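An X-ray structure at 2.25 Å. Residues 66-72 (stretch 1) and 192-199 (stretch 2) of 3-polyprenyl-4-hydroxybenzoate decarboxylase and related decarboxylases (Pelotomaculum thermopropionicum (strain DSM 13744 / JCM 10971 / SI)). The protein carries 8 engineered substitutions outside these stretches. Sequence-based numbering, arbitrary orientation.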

# COMPACT_ATOMS: atom_id res chain seq x y z
N LEU B 66 11.34 -11.99 10.69
CA LEU B 66 11.31 -13.37 11.18
C LEU B 66 12.04 -14.33 10.33
O LEU B 66 12.77 -15.16 10.86
CB LEU B 66 9.89 -13.83 11.44
CG LEU B 66 9.27 -13.03 12.58
CD1 LEU B 66 7.82 -13.40 12.73
CD2 LEU B 66 10.02 -13.27 13.88
N PHE B 67 11.96 -14.25 9.00
CA PHE B 67 12.77 -15.18 8.22
C PHE B 67 14.25 -14.90 8.38
O PHE B 67 15.05 -15.82 8.31
CB PHE B 67 12.38 -15.17 6.73
CG PHE B 67 11.14 -15.97 6.43
CD1 PHE B 67 11.22 -17.34 6.30
CD2 PHE B 67 9.94 -15.37 6.26
CE1 PHE B 67 10.09 -18.10 6.03
CE2 PHE B 67 8.79 -16.12 5.97
CZ PHE B 67 8.87 -17.48 5.85
N ALA B 68 14.62 -13.65 8.56
CA ALA B 68 16.05 -13.32 8.84
C ALA B 68 16.48 -13.93 10.18
O ALA B 68 17.47 -14.63 10.24
CB ALA B 68 16.30 -11.85 8.87
N ALA B 69 15.71 -13.70 11.22
CA ALA B 69 15.92 -14.40 12.50
C ALA B 69 16.04 -15.94 12.35
O ALA B 69 16.98 -16.55 12.88
CB ALA B 69 14.81 -14.06 13.46
N ALA B 70 15.16 -16.55 11.55
CA ALA B 70 15.24 -18.00 11.31
C ALA B 70 16.55 -18.42 10.71
O ALA B 70 16.94 -19.56 10.84
CB ALA B 70 14.10 -18.49 10.43
N MET B 71 17.20 -17.55 9.99
CA MET B 71 18.48 -17.85 9.37
C MET B 71 19.66 -17.31 10.20
O MET B 71 20.80 -17.39 9.72
CB MET B 71 18.52 -17.20 7.96
CG MET B 71 17.96 -18.05 6.84
SD MET B 71 17.97 -17.09 5.30
CE MET B 71 16.53 -16.13 5.60
N SER B 72 19.41 -16.75 11.40
CA SER B 72 20.47 -16.09 12.21
C SER B 72 21.25 -15.00 11.46
O SER B 72 22.49 -15.07 11.36
CB SER B 72 21.45 -17.15 12.76
OG SER B 72 20.71 -18.15 13.42
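Stretch 2, residues 192-199: VHPAVLLA

Stretch 2 begins as an extended lead-in, V192 (phi/psi -124/168) and H193 (-62/143), and turns helical at P194, from which helical angles persist through A199. The turn is capped from within: A195 N donates to H193 ND1 at 3.0 Å with an N-H...acceptor angle of 164°, so the imidazole closes the open first turn of the helix. The axis of this helix runs at 100° to that of helix 66-70, almost perpendicular, with a closest approach of 9.8 Å. The two stretches bury 291 Å², both sides summed.

The backbones come nearest where the small residues A70 and A195 meet, their CA atoms 5.8 Å apart. The CA-to-CB bond of A70 points toward stretch 2, and its methyl is a low bump against the first turn, with A70 CB 3.9 Å from P194 CB. A70 also presents its carbonyl: A70 O lies 3.8 Å from A195 CB and 3.4 Å from H193 CE1, near the plane of the imidazole and at its edge. No hydrogen bond crosses between the stretches, so the fit rests on packing.

One turn further along, L198 supplies the larger bump. Its CA-to-CB bond points toward stretch 1, and chi1 t with chi2 p places CD2 in the corner formed by two side chains whose own CA-to-CB bonds point sideways but whose ends come nearer. M71, in an m, t, m conformation, brings CE to 3.4 Å from L198 CD2, a tight apolar contact; F67 CD1 lies 4.3 Å from the same methyl, which meets the ring obliquely. The hollow for L198 is thus formed by side-chain ends rather than by backbone. Beyond M71, S72 adopts positive phi (54°) in a Schellman motif and takes no part in the contact.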

# COMPACT_ATOMS: atom_id res chain seq x y z
N VAL B 192 8.62 -28.51 10.95
CA VAL B 192 10.06 -28.28 10.97
C VAL B 192 10.36 -26.81 11.15
O VAL B 192 9.50 -25.93 11.10
CB VAL B 192 10.72 -28.82 9.70
CG1 VAL B 192 10.55 -30.31 9.59
CG2 VAL B 192 10.19 -28.14 8.43
N HIS B 193 11.61 -26.55 11.43
CA HIS B 193 12.08 -25.21 11.58
C HIS B 193 11.88 -24.45 10.26
O HIS B 193 12.09 -25.02 9.21
CB HIS B 193 13.56 -25.25 11.96
CG HIS B 193 14.08 -23.94 12.42
ND1 HIS B 193 14.58 -23.01 11.54
CD2 HIS B 193 14.19 -23.40 13.65
CE1 HIS B 193 14.98 -21.95 12.21
NE2 HIS B 193 14.76 -22.16 13.50
N PRO B 194 11.53 -23.16 10.31
CA PRO B 194 11.40 -22.38 9.08
C PRO B 194 12.59 -22.35 8.14
O PRO B 194 12.40 -22.19 6.92
CB PRO B 194 11.14 -20.96 9.59
CG PRO B 194 10.43 -21.18 10.91
CD PRO B 194 11.10 -22.38 11.50
N ALA B 195 13.81 -22.49 8.65
CA ALA B 195 14.97 -22.56 7.77
C ALA B 195 14.91 -23.75 6.88
O ALA B 195 15.39 -23.71 5.74
CB ALA B 195 16.28 -22.58 8.56
N VAL B 196 14.35 -24.84 7.39
CA VAL B 196 14.24 -26.06 6.59
C VAL B 196 13.20 -25.89 5.45
O VAL B 196 13.43 -26.37 4.32
CB VAL B 196 13.94 -27.28 7.47
CG1 VAL B 196 13.83 -28.54 6.64
CG2 VAL B 196 15.02 -27.44 8.58
N LEU B 197 12.10 -25.20 5.76
CA LEU B 197 11.04 -24.90 4.82
C LEU B 197 11.56 -23.96 3.76
O LEU B 197 11.33 -24.18 2.57
CB LEU B 197 9.83 -24.28 5.51
CG LEU B 197 9.06 -25.15 6.49
CD1 LEU B 197 8.05 -24.33 7.26
CD2 LEU B 197 8.37 -26.29 5.83
N LEU B 198 12.29 -22.94 4.20
CA LEU B 198 12.93 -22.01 3.30
C LEU B 198 13.91 -22.73 2.38
O LEU B 198 13.85 -22.57 1.16
CB LEU B 198 13.56 -20.90 4.11
CG LEU B 198 14.24 -19.77 3.38
CD1 LEU B 198 13.27 -19.02 2.51
CD2 LEU B 198 14.75 -18.81 4.44
N ALA B 199 14.71 -23.62 2.92
CA ALA B 199 15.62 -24.43 2.09
C ALA B 199 14.95 -25.31 1.07
O ALA B 199 15.51 -25.55 0.00
CB ALA B 199 16.53 -25.27 2.94